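Local coordinates for protein probable endoglucanase (Gluconacetobacter xylinus, PDB 1WZZ) that hydrolyses internal beta-1,4-glucosidic linkages of carboxymethyl-cellulose as a family 8 glycoside hydrolase and is required for cellulose biosynthesis in the bacterium that makes it, at residues A65-M70 / K120-P125; I111-G116 / Y171-S176; M142-G147 / V151-A156; S164-L169 / S225-W230; P307-A312 / A319-V324. All blocks are in the same frame, centred on the assembly; numbering follows the deposited sequence.

Contact 1 (A65-M70 / K120-P125); sequences ASFQSM and KRFQRP
Phe67 and Phe122 meet where helix 64-77 packs beside the C-terminal end of helix 105-122, two helices of the (alpha/alpha)6 barrel of family 8 glycoside hydrolases. The inner part of this contact is apolar. Phe122 CE2 lies 4.4 Å from Phe67 CB, so the second ring leans on the stem of the first and the two are not stacked. Phe67 swings its ring away from its own backbone N (chi1 -175°) and sinks it among Ala114, Leu115 and Ala118 of helix 105-122 and Met55 and Ala59 of helix 48-61, a deep site where a large flat hydrocarbon packs well among alanines and longer aliphatic chains. Phe122 is less enclosed, and Arg121 CG covers one face of its ring near the rim.

The outer side is looser and polar. Helix 105-122 ends in a Schellman motif, with Gln123 at positive phi, and Arg124 then takes the N-cap position of helix 125-142. Its side chain, bent at chi2 and chi3, folds back toward Gln68 and crosses it at about a right angle. Long, flexible polar chains suit this partly exposed rim. The guanidinium is engaged mainly by a salt bridge to Asp126 and a cation-pi contact with Tyr127. Toward helix 64-77 it offers a weak, strongly bent bond: Arg124 NH2 to Gln68 OE1, 3.3 Å, with 123° at the hydrogen.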
# COMPACT_ATOMS: atom_id res chain seq x y z
N ALA A 65 -8.23 21.68 0.38
CA ALA A 65 -9.58 21.58 -0.16
C ALA A 65 -9.88 20.18 -0.72
O ALA A 65 -10.95 19.60 -0.46
CB ALA A 65 -9.78 22.65 -1.25
N SER A 66 -8.96 19.62 -1.50
CA SER A 66 -9.19 18.28 -2.05
C SER A 66 -9.17 17.23 -0.94
O SER A 66 -9.94 16.27 -0.99
CB SER A 66 -8.12 17.93 -3.10
OG SER A 66 -8.23 18.80 -4.23
N PHE A 67 -8.26 17.39 0.01
CA PHE A 67 -8.17 16.44 1.13
C PHE A 67 -9.52 16.37 1.87
O PHE A 67 -10.04 15.29 2.15
CB PHE A 67 -7.09 16.84 2.12
CG PHE A 67 -6.90 15.83 3.20
CD1 PHE A 67 -5.96 14.81 3.05
CD2 PHE A 67 -7.71 15.86 4.33
CE1 PHE A 67 -5.84 13.82 4.02
CE2 PHE A 67 -7.62 14.87 5.30
CZ PHE A 67 -6.68 13.85 5.16
N GLN A 68 -10.07 17.54 2.17
CA GLN A 68 -11.35 17.62 2.87
C GLN A 68 -12.46 16.92 2.12
O GLN A 68 -13.26 16.18 2.71
CB GLN A 68 -11.70 19.11 3.08
CG GLN A 68 -10.83 19.77 4.12
CD GLN A 68 -11.03 21.28 4.21
OE1 GLN A 68 -10.66 21.91 5.21
NE2 GLN A 68 -11.60 21.86 3.15
N SER A 69 -12.53 17.16 0.82
CA SER A 69 -13.53 16.55 -0.02
C SER A 69 -13.40 15.03 -0.04
O SER A 69 -14.40 14.32 0.10
CB SER A 69 -13.42 17.10 -1.45
OG SER A 69 -14.45 16.58 -2.29
N MSE A 70 -12.18 14.52 -0.22
CA MSE A 70 -12.00 13.07 -0.27
C MSE A 70 -12.23 12.40 1.07
O MSE A 70 -12.75 11.29 1.12
CB MSE A 70 -10.59 12.71 -0.78
CG MSE A 70 -10.40 13.10 -2.23
SE MSE A 70 -8.62 12.56 -2.87
CE MSE A 70 -7.71 13.97 -2.05
N LYS A 120 -1.02 17.12 10.91
CA LYS A 120 0.18 17.89 11.22
C LYS A 120 0.36 19.05 10.24
O LYS A 120 0.60 20.20 10.65
CB LYS A 120 1.42 16.99 11.19
CG LYS A 120 2.68 17.72 11.69
CD LYS A 120 3.95 16.89 11.57
CE LYS A 120 5.13 17.68 12.17
NZ LYS A 120 6.43 16.95 12.05
N ARG A 121 0.23 18.78 8.95
CA ARG A 121 0.45 19.82 7.95
C ARG A 121 -0.54 20.97 7.99
O ARG A 121 -0.16 22.14 7.81
CB ARG A 121 0.42 19.22 6.55
CG ARG A 121 0.64 20.27 5.49
CD ARG A 121 1.25 19.65 4.26
NE ARG A 121 1.69 20.70 3.34
CZ ARG A 121 2.50 20.47 2.32
NH1 ARG A 121 2.96 19.25 2.11
NH2 ARG A 121 2.85 21.47 1.52
N PHE A 122 -1.80 20.64 8.24
CA PHE A 122 -2.85 21.65 8.25
C PHE A 122 -3.28 22.11 9.66
O PHE A 122 -4.22 22.90 9.77
CB PHE A 122 -4.08 21.10 7.50
CG PHE A 122 -3.77 20.66 6.08
CD1 PHE A 122 -3.14 21.53 5.19
CD2 PHE A 122 -4.15 19.39 5.63
CE1 PHE A 122 -2.88 21.14 3.87
CE2 PHE A 122 -3.90 18.99 4.29
CZ PHE A 122 -3.27 19.86 3.42
N GLN A 123 -2.60 21.60 10.69
CA GLN A 123 -2.90 21.95 12.10
C GLN A 123 -4.37 21.67 12.39
O GLN A 123 -5.14 22.54 12.86
CB GLN A 123 -2.57 23.42 12.36
CG GLN A 123 -1.08 23.71 12.24
CD GLN A 123 -0.73 25.17 12.49
OE1 GLN A 123 0.44 25.51 12.70
NE2 GLN A 123 -1.73 26.04 12.45
N ARG A 124 -4.76 20.43 12.11
CA ARG A 124 -6.13 19.98 12.29
C ARG A 124 -6.13 18.85 13.31
O ARG A 124 -5.92 17.68 12.99
CB ARG A 124 -6.68 19.46 10.96
CG ARG A 124 -7.04 20.54 9.96
CD ARG A 124 -8.34 21.22 10.33
NE ARG A 124 -9.48 20.30 10.33
CZ ARG A 124 -10.41 20.25 9.38
NH1 ARG A 124 -11.40 19.38 9.46
NH2 ARG A 124 -10.35 21.08 8.35
N PRO A 125 -6.40 19.17 14.59
CA PRO A 125 -6.41 18.12 15.61
C PRO A 125 -7.46 17.04 15.42
O PRO A 125 -7.29 15.91 15.92
CB PRO A 125 -6.57 18.91 16.93
CG PRO A 125 -7.32 20.14 16.48
CD PRO A 125 -6.66 20.50 15.18

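Contact 2 (I111-G116 / Y171-S176)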
# COMPACT_ATOMS: atom_id res chain seq x y z
N ILE A 111 -5.48 5.54 4.59
CA ILE A 111 -6.34 6.63 5.03
C ILE A 111 -5.83 7.18 6.36
O ILE A 111 -5.76 8.40 6.54
CB ILE A 111 -7.80 6.14 5.14
CG1 ILE A 111 -8.33 5.88 3.73
CG2 ILE A 111 -8.66 7.19 5.85
CD1 ILE A 111 -9.71 5.17 3.70
N ALA A 112 -5.50 6.29 7.30
CA ALA A 112 -4.97 6.75 8.60
C ALA A 112 -3.65 7.50 8.41
O ALA A 112 -3.40 8.50 9.08
CB ALA A 112 -4.75 5.57 9.55
N LEU A 113 -2.78 6.99 7.53
CA LEU A 113 -1.51 7.67 7.27
C LEU A 113 -1.80 9.09 6.79
O LEU A 113 -1.23 10.06 7.32
CB LEU A 113 -0.73 6.93 6.18
CG LEU A 113 0.58 7.63 5.77
CD1 LEU A 113 1.57 7.75 6.94
CD2 LEU A 113 1.17 6.81 4.66
N ALA A 114 -2.68 9.20 5.80
CA ALA A 114 -3.04 10.50 5.22
C ALA A 114 -3.58 11.45 6.28
O ALA A 114 -3.24 12.63 6.30
CB ALA A 114 -4.08 10.32 4.09
N LEU A 115 -4.44 10.94 7.15
CA LEU A 115 -5.01 11.80 8.21
C LEU A 115 -3.96 12.28 9.20
O LEU A 115 -3.99 13.45 9.62
CB LEU A 115 -6.13 11.04 8.92
CG LEU A 115 -7.45 10.94 8.12
CD1 LEU A 115 -8.34 9.80 8.66
CD2 LEU A 115 -8.23 12.29 8.20
N GLY A 116 -3.03 11.42 9.59
CA GLY A 116 -1.98 11.86 10.49
C GLY A 116 -1.13 12.91 9.78
O GLY A 116 -0.76 13.90 10.38
N TYR A 171 0.51 -4.92 2.26
CA TYR A 171 -0.43 -4.18 3.10
C TYR A 171 0.28 -3.64 4.33
O TYR A 171 -0.34 -2.94 5.14
CB TYR A 171 -1.58 -5.09 3.51
CG TYR A 171 -2.64 -5.29 2.45
CD1 TYR A 171 -2.35 -5.15 1.08
CD2 TYR A 171 -3.92 -5.72 2.81
CE1 TYR A 171 -3.32 -5.44 0.12
CE2 TYR A 171 -4.88 -6.01 1.86
CZ TYR A 171 -4.59 -5.88 0.52
OH TYR A 171 -5.52 -6.23 -0.46
N TYR A 172 1.55 -4.00 4.50
CA TYR A 172 2.35 -3.44 5.58
C TYR A 172 2.79 -2.08 5.08
O TYR A 172 3.91 -1.90 4.56
CB TYR A 172 3.59 -4.29 5.91
CG TYR A 172 3.29 -5.46 6.81
CD1 TYR A 172 2.61 -6.57 6.34
CD2 TYR A 172 3.67 -5.43 8.15
CE1 TYR A 172 2.31 -7.65 7.19
CE2 TYR A 172 3.38 -6.50 9.00
CZ TYR A 172 2.70 -7.59 8.51
OH TYR A 172 2.43 -8.67 9.33
N VAL A 173 1.89 -1.12 5.20
CA VAL A 173 2.16 0.26 4.75
C VAL A 173 3.10 0.82 5.84
O VAL A 173 2.68 1.47 6.80
CB VAL A 173 0.81 1.02 4.64
CG1 VAL A 173 1.06 2.48 4.18
CG2 VAL A 173 -0.12 0.29 3.67
N MSE A 174 4.40 0.51 5.70
CA MSE A 174 5.44 0.89 6.68
C MSE A 174 5.40 2.25 7.36
O MSE A 174 5.45 2.33 8.59
CB MSE A 174 6.82 0.72 6.05
CG MSE A 174 7.24 -0.70 5.96
SE MSE A 174 7.14 -1.40 7.71
CE MSE A 174 5.57 -2.50 7.50
N PRO A 175 5.41 3.34 6.58
CA PRO A 175 5.35 4.66 7.19
C PRO A 175 4.10 4.82 8.06
O PRO A 175 4.12 5.57 9.02
CB PRO A 175 5.30 5.61 5.99
CG PRO A 175 4.83 4.77 4.85
CD PRO A 175 5.55 3.45 5.11
N SER A 176 3.02 4.15 7.67
CA SER A 176 1.80 4.25 8.48
C SER A 176 1.95 3.50 9.80
O SER A 176 1.42 3.96 10.84
CB SER A 176 0.59 3.70 7.70
OG SER A 176 -0.63 4.12 8.34
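Leu113 lays one methyl against the pyrrolidine ring of Pro175, CD2 to CG at 4.2 Å, the two side chains crossing obliquely. The Tyr172 ring of segment 171-176 is turned from Leu113 and has the CE methyl of Met174, a selenomethionine, at its edge and in its plane.

On the side of helix 105-122, Leu113 carries the contact almost alone. With CG anti to the backbone N (chi1 176°), its two methyls fork over the first turn of the opposing helix: CD1 lies against the backbone of Pro175 and Ser176, 3.9 Å from Pro175 O, and CD2 also approaches Val173 CG1 at 4.4 Å. A branched leucine suits such a divided surface. Proline fits the first turn, where its lack of an N-H costs no helical bond, and Val173, at the N-cap, also lies beside Asp106, the probable nucleophile.

Ser176 brings the chains close, its CA only 4.9 Å from Leu113 CA. The small side chain permits this approach, with OG 3.5 Å from Leu113 CB. That buried hydroxyl is satisfied by hydrogen bonds with Tyr135 OH and Leu109 O.

No hydrogen bond joins the two segments, although Gln179 NE2, further along helix 174-184, reaches Leu113 O. The contact is buried near the middle of the barrel, with helix 125-142 packed on Ala112, helix 48-61 on Leu113 and helix 240-247 on Val173 and Pro175.

Contact 3 (M142-G147 / V151-A156); sequences MTMKAG and VLMPGA
Residues 142-144 and 151-153 pair antiparallel through three backbone hydrogen bonds, Met144 N to Val151 O, Val151 N to Met144 O and the nearly straight Met153 N to Met142 O, 2.7 Å long with 170° at the hydrogen. This is a beta hairpin, made of strands 143-146 and 149-152 and following directly on helix 125-142. Met144 and Val151 form the hydrogen-bonded pair; Thr143 and Leu152 form the non-hydrogen-bonded pair, where Thr143 CA also comes within 3.1 Å of Val151 O in a CA-H...O contact.

Thr143 and Leu152 share one face of the ribbon, crossing at a slant with CG2 4.0 Å from CD1. The beta-branched threonine suits a strand, and its OG1 turns back to bond Leu139 O in the preceding helix. Leu152 packs against Thr105 and Leu109 of helix 105-122. On the other face Val151 spreads its two methyls, CG1 against Ala146 CB at 4.0 Å and CG2 toward Met144, before Leu199 and Leu167 complete its surroundings. The small Ala146 leaves room there for Val165 of strand 164-167.

Three methionines, present as selenomethionine, extend the packing from the Met144 side toward the loop. Their long, bendable chains can follow the chain as it peels away after Met153. Met144 SE touches Met153 SE at 3.9 Å. Met142, bent at both chi2 and chi3, crosses Met153 at about a right angle, SE to CE, and its own tip extends to the loop: Met142 CE ends 3.6 Å from Ala156 CB.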
# COMPACT_ATOMS: atom_id res chain seq x y z
N MSE A 142 -7.11 -6.36 13.46
CA MSE A 142 -6.40 -6.96 12.34
C MSE A 142 -5.02 -7.50 12.66
O MSE A 142 -4.27 -7.82 11.73
CB MSE A 142 -6.28 -5.93 11.21
CG MSE A 142 -7.62 -5.40 10.70
SE MSE A 142 -8.65 -6.90 9.89
CE MSE A 142 -10.45 -6.33 10.33
N THR A 143 -4.65 -7.58 13.92
CA THR A 143 -3.33 -8.16 14.23
C THR A 143 -3.58 -9.31 15.16
O THR A 143 -4.38 -9.20 16.10
CB THR A 143 -2.30 -7.14 14.87
OG1 THR A 143 -2.71 -6.75 16.18
CG2 THR A 143 -2.19 -5.90 14.00
N MSE A 144 -2.91 -10.43 14.87
CA MSE A 144 -3.07 -11.64 15.66
C MSE A 144 -1.89 -12.59 15.46
O MSE A 144 -0.98 -12.31 14.69
CB MSE A 144 -4.32 -12.36 15.21
CG MSE A 144 -4.13 -13.02 13.88
SE MSE A 144 -5.64 -14.15 13.48
CE MSE A 144 -5.68 -15.27 15.04
N LYS A 145 -1.98 -13.75 16.10
CA LYS A 145 -0.90 -14.74 16.06
C LYS A 145 -0.94 -15.78 14.97
O LYS A 145 -1.99 -16.30 14.59
CB LYS A 145 -0.84 -15.42 17.44
CG LYS A 145 -0.69 -14.41 18.55
CD LYS A 145 -1.01 -14.99 19.94
CE LYS A 145 -0.06 -16.13 20.30
NZ LYS A 145 -0.28 -16.58 21.72
N ALA A 146 0.24 -16.08 14.44
CA ALA A 146 0.40 -17.08 13.41
C ALA A 146 1.81 -17.62 13.63
O ALA A 146 2.79 -16.88 13.46
CB ALA A 146 0.28 -16.45 12.03
N GLY A 147 1.92 -18.89 14.03
CA GLY A 147 3.24 -19.41 14.29
C GLY A 147 3.89 -18.53 15.35
O GLY A 147 3.27 -18.16 16.33
N VAL A 151 0.92 -11.07 13.23
CA VAL A 151 0.79 -10.60 11.85
C VAL A 151 -0.35 -9.63 11.64
O VAL A 151 -1.26 -9.56 12.46
CB VAL A 151 0.58 -11.78 10.92
CG1 VAL A 151 1.74 -12.81 11.17
CG2 VAL A 151 -0.79 -12.46 11.20
N LEU A 152 -0.28 -8.91 10.52
CA LEU A 152 -1.30 -7.95 10.12
C LEU A 152 -2.18 -8.66 9.06
O LEU A 152 -1.70 -8.99 7.98
CB LEU A 152 -0.60 -6.74 9.51
CG LEU A 152 -1.42 -5.56 9.01
CD1 LEU A 152 -2.03 -4.79 10.20
CD2 LEU A 152 -0.47 -4.64 8.20
N MSE A 153 -3.47 -8.88 9.36
CA MSE A 153 -4.38 -9.55 8.43
C MSE A 153 -4.80 -8.59 7.29
O MSE A 153 -4.92 -7.40 7.52
CB MSE A 153 -5.67 -10.04 9.15
CG MSE A 153 -5.46 -11.06 10.24
SE MSE A 153 -7.10 -12.13 10.46
CE MSE A 153 -8.46 -10.70 10.31
N PRO A 154 -5.03 -9.12 6.09
CA PRO A 154 -5.43 -8.27 4.94
C PRO A 154 -6.87 -7.76 4.96
O PRO A 154 -7.20 -6.81 4.26
CB PRO A 154 -5.19 -9.17 3.72
CG PRO A 154 -4.41 -10.36 4.21
CD PRO A 154 -4.74 -10.51 5.67
N GLY A 155 -7.71 -8.41 5.74
CA GLY A 155 -9.11 -8.03 5.83
C GLY A 155 -9.79 -8.88 6.90
O GLY A 155 -9.24 -9.89 7.31
N ALA A 156 -11.00 -8.50 7.30
CA ALA A 156 -11.71 -9.23 8.35
C ALA A 156 -12.17 -10.61 7.91
O ALA A 156 -12.19 -11.56 8.72
CB ALA A 156 -12.92 -8.42 8.77

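Contact 4 (S164-L169 / S225-W230); sequences SVILNL and SIASGW
Ile166 addresses two partners with its two branches. Its longer arm, CG1 set beside the backbone N (chi1 -60°), carries CD1 to the methyl of Ala227, 3.8 Å from CB. The shorter branch, CG2, stands anti to the backbone N and points to the six-membered end of the Trp230 indole, 3.9 Å from CZ3 and almost as near CH2. Isoleucine and indole run obliquely to one another, and the methyl meets the ring at a slant. A beta-branched residue suits this spot because it sends carbon two ways from one strand position.

Strand 164-167 is here joined to the loop that leaves strand 224-226, these being the two outermost strands of a three-stranded antiparallel sheet whose middle strand is 215-218. Since that strand separates them, no hydrogen bond links the two segments, and side chains alone span the gap, with Ala216 of the middle strand also touching Ile166. The small Ala227 lets the backbones come within 6.7 Å, Ala227 CA to Ile166 CA, and its backbone bonds to Trp214.

Trp230 follows in the loop, only partly buried, and its ring stacks on that of Trp214. Trp214 also touches Ala227 and Asn168, whose ND2 is hydrogen-bonded to Asp237 OD1.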
# COMPACT_ATOMS: atom_id res chain seq x y z
N SER A 164 -3.88 -22.29 8.40
CA SER A 164 -2.95 -21.19 8.20
C SER A 164 -3.66 -19.86 8.02
O SER A 164 -4.89 -19.81 7.95
CB SER A 164 -2.10 -21.45 6.96
OG SER A 164 -2.91 -21.49 5.80
N VAL A 165 -2.88 -18.78 7.98
CA VAL A 165 -3.44 -17.46 7.75
C VAL A 165 -2.77 -16.92 6.51
O VAL A 165 -1.60 -17.23 6.26
CB VAL A 165 -3.17 -16.44 8.90
CG1 VAL A 165 -3.89 -16.92 10.17
CG2 VAL A 165 -1.68 -16.25 9.15
N ILE A 166 -3.52 -16.14 5.76
CA ILE A 166 -3.02 -15.54 4.53
C ILE A 166 -2.71 -14.07 4.80
O ILE A 166 -3.53 -13.36 5.40
CB ILE A 166 -4.06 -15.62 3.41
CG1 ILE A 166 -4.44 -17.08 3.12
CG2 ILE A 166 -3.53 -14.91 2.16
CD1 ILE A 166 -3.27 -17.98 2.87
N LEU A 167 -1.53 -13.63 4.38
CA LEU A 167 -1.11 -12.24 4.56
C LEU A 167 -0.78 -11.64 3.19
O LEU A 167 -0.45 -12.34 2.25
CB LEU A 167 0.18 -12.13 5.36
CG LEU A 167 0.26 -12.88 6.68
CD1 LEU A 167 1.58 -12.65 7.35
CD2 LEU A 167 -0.89 -12.38 7.54
N ASN A 168 -0.86 -10.32 3.12
CA ASN A 168 -0.46 -9.63 1.91
C ASN A 168 0.63 -8.71 2.43
O ASN A 168 0.35 -7.74 3.12
CB ASN A 168 -1.61 -8.85 1.30
CG ASN A 168 -1.25 -8.32 -0.06
OD1 ASN A 168 -0.15 -7.74 -0.25
ND2 ASN A 168 -2.11 -8.53 -1.03
N LEU A 169 1.89 -9.02 2.14
CA LEU A 169 2.97 -8.21 2.70
C LEU A 169 2.93 -6.76 2.26
O LEU A 169 3.41 -5.89 2.98
CB LEU A 169 4.35 -8.84 2.35
CG LEU A 169 4.62 -10.17 3.05
CD1 LEU A 169 5.92 -10.80 2.47
CD2 LEU A 169 4.73 -9.93 4.56
N SER A 225 4.85 -20.03 2.96
CA SER A 225 4.70 -20.57 1.62
C SER A 225 3.94 -19.58 0.78
O SER A 225 3.40 -18.61 1.31
CB SER A 225 3.93 -21.91 1.66
OG SER A 225 2.60 -21.78 2.18
N ILE A 226 3.90 -19.80 -0.54
CA ILE A 226 3.14 -18.90 -1.41
C ILE A 226 1.67 -19.31 -1.29
O ILE A 226 1.33 -20.48 -1.47
CB ILE A 226 3.61 -19.04 -2.87
CG1 ILE A 226 5.11 -18.72 -2.94
CG2 ILE A 226 2.77 -18.14 -3.78
CD1 ILE A 226 5.78 -19.25 -4.21
N ALA A 227 0.78 -18.36 -0.98
CA ALA A 227 -0.64 -18.71 -0.82
C ALA A 227 -1.24 -19.40 -2.04
O ALA A 227 -1.02 -18.99 -3.17
CB ALA A 227 -1.47 -17.46 -0.46
N SER A 228 -2.05 -20.43 -1.81
CA SER A 228 -2.63 -21.19 -2.92
C SER A 228 -3.81 -20.61 -3.68
O SER A 228 -4.09 -21.04 -4.81
CB SER A 228 -3.02 -22.60 -2.43
OG SER A 228 -4.16 -22.50 -1.60
N GLY A 229 -4.52 -19.64 -3.12
CA GLY A 229 -5.67 -19.12 -3.84
C GLY A 229 -5.49 -18.10 -4.97
O GLY A 229 -6.48 -17.63 -5.53
N TRP A 230 -4.24 -17.77 -5.30
CA TRP A 230 -3.93 -16.79 -6.34
C TRP A 230 -2.69 -17.26 -7.11
O TRP A 230 -1.92 -18.06 -6.61
CB TRP A 230 -3.55 -15.44 -5.73
CG TRP A 230 -4.62 -14.74 -4.93
CD1 TRP A 230 -5.46 -13.75 -5.36
CD2 TRP A 230 -4.94 -14.97 -3.55
NE1 TRP A 230 -6.28 -13.34 -4.33
CE2 TRP A 230 -5.98 -14.08 -3.21
CE3 TRP A 230 -4.45 -15.84 -2.58
CZ2 TRP A 230 -6.54 -14.03 -1.93
CZ3 TRP A 230 -5.01 -15.80 -1.29
CH2 TRP A 230 -6.04 -14.89 -0.99

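Contact 5 (P307-A312 / A319-V324); sequences PTLDHA and ALTLLV
Leu309 overlaps Thr321 methyl to methyl, CD1 to CG2 at 3.7 Å, the two side chains lying antiparallel alongside one another. Its second branch meets Leu322 at about a right angle, CD2 to CD2 at 4.1 Å. One forked leucine thus covers adjacent positions of helix 315-331, and Ile25 and Phe26 of helix 18-30 also pack on it.

The loop that precedes helix 315-331 folds back on it here, through a short 3-10 turn at 309-311. Pro307 sits at the entry to that turn and brings its carbonyl over the helix, O to Thr321 CG2 at 3.5 Å, while the same oxygen accepts a hydrogen bond from Tyr325 OH. On the outer side Thr308 OG1 donates to Asp310 OD1 at 2.7 Å, tying the start of the turn together.

Threonine is apt on the buried helix face because its two branches divide the work: with OG1 beside the backbone N (chi1 -60°), the hydroxyl bonds back to Ser317 O and the methyl is left facing the loop. No hydrogen bond joins the two segments, so apolar packing holds them together; the Leu309 backbone bonds instead to helix 18-30, N to Gln22 OE1 and O to Lys29 NZ.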
# COMPACT_ATOMS: atom_id res chain seq x y z
N PRO A 307 9.45 8.60 -13.63
CA PRO A 307 8.42 8.72 -14.66
C PRO A 307 7.47 9.82 -14.15
O PRO A 307 7.45 10.08 -12.94
CB PRO A 307 7.72 7.37 -14.64
CG PRO A 307 8.78 6.43 -14.12
CD PRO A 307 9.52 7.23 -13.08
N THR A 308 6.73 10.46 -15.05
CA THR A 308 5.75 11.49 -14.66
C THR A 308 4.35 11.03 -15.05
O THR A 308 4.13 10.21 -15.97
CB THR A 308 6.08 12.87 -15.31
OG1 THR A 308 6.16 12.72 -16.73
CG2 THR A 308 7.41 13.40 -14.75
N LEU A 309 3.35 11.57 -14.36
CA LEU A 309 1.98 11.13 -14.56
C LEU A 309 1.32 11.51 -15.88
O LEU A 309 0.32 10.90 -16.26
CB LEU A 309 1.11 11.60 -13.36
CG LEU A 309 1.03 10.59 -12.21
CD1 LEU A 309 2.39 10.37 -11.59
CD2 LEU A 309 0.02 11.06 -11.16
N ASP A 310 1.87 12.50 -16.57
CA ASP A 310 1.29 12.86 -17.85
C ASP A 310 1.51 11.73 -18.86
O ASP A 310 0.87 11.70 -19.92
CB ASP A 310 1.85 14.20 -18.35
CG ASP A 310 3.36 14.28 -18.28
OD1 ASP A 310 3.93 14.08 -17.18
OD2 ASP A 310 3.98 14.60 -19.32
N HIS A 311 2.39 10.79 -18.52
CA HIS A 311 2.69 9.64 -19.37
C HIS A 311 2.12 8.34 -18.81
O HIS A 311 2.36 7.27 -19.38
CB HIS A 311 4.20 9.49 -19.54
CG HIS A 311 4.83 10.64 -20.26
ND1 HIS A 311 5.92 11.33 -19.77
CD2 HIS A 311 4.45 11.30 -21.38
CE1 HIS A 311 6.18 12.36 -20.55
NE2 HIS A 311 5.30 12.37 -21.53
N ALA A 312 1.38 8.42 -17.70
CA ALA A 312 0.82 7.23 -17.07
C ALA A 312 -0.22 6.57 -17.96
O ALA A 312 -1.16 7.23 -18.43
CB ALA A 312 0.17 7.61 -15.72
N ALA A 319 -1.03 6.06 -9.72
CA ALA A 319 -1.02 6.05 -8.27
C ALA A 319 0.28 5.50 -7.72
O ALA A 319 0.85 6.04 -6.78
CB ALA A 319 -2.20 5.21 -7.74
N LEU A 320 0.78 4.41 -8.30
CA LEU A 320 2.03 3.84 -7.80
C LEU A 320 3.18 4.82 -8.01
O LEU A 320 4.05 4.97 -7.18
CB LEU A 320 2.31 2.52 -8.52
CG LEU A 320 3.60 1.81 -8.13
CD1 LEU A 320 3.59 1.52 -6.61
CD2 LEU A 320 3.68 0.47 -8.90
N THR A 321 3.17 5.50 -9.16
CA THR A 321 4.22 6.45 -9.42
C THR A 321 4.20 7.61 -8.43
O THR A 321 5.24 7.98 -7.88
CB THR A 321 4.12 7.00 -10.86
OG1 THR A 321 4.23 5.91 -11.78
CG2 THR A 321 5.23 7.99 -11.15
N LEU A 322 3.02 8.17 -8.17
CA LEU A 322 2.93 9.28 -7.21
C LEU A 322 3.31 8.81 -5.80
O LEU A 322 3.93 9.54 -5.04
CB LEU A 322 1.52 9.89 -7.27
CG LEU A 322 1.25 11.19 -6.49
CD1 LEU A 322 2.41 12.13 -6.44
CD2 LEU A 322 0.05 11.83 -7.16
N LEU A 323 3.01 7.56 -5.48
CA LEU A 323 3.39 7.03 -4.17
C LEU A 323 4.91 7.07 -4.03
O LEU A 323 5.45 7.36 -2.96
CB LEU A 323 2.87 5.60 -4.04
CG LEU A 323 2.98 4.96 -2.67
CD1 LEU A 323 2.06 5.73 -1.67
CD2 LEU A 323 2.57 3.51 -2.78
N VAL A 324 5.63 6.77 -5.12
CA VAL A 324 7.08 6.83 -5.07
C VAL A 324 7.56 8.28 -4.88
O VAL A 324 8.54 8.53 -4.15
CB VAL A 324 7.71 6.23 -6.37
CG1 VAL A 324 9.23 6.44 -6.36
CG2 VAL A 324 7.39 4.71 -6.46

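How the contacts relate
Contacts 2, 3 and 4 form a continuous run through the fold. Contacts 2 and 3 lie 17 Å apart centre to centre and are joined by a probable hydrogen bond, Tyr172 OH to Leu152 N at 3.0 Å; contacts 3 and 4, with centres 12 Å apart, pack directly. Contact 1 joins on through helix 105-122, which it shares with contact 2, Phe67 CZ lying 3.8 Å from Leu115 CD2. Contact 5 touches none of them, its nearest atoms being about 6 Å from contact 2. Of the five, contact 2 lies nearest the catalytic residues: the Val173 side chain is about 4 Å from that of Asp106 and about 8 Å from that of Glu49, the probable proton donor.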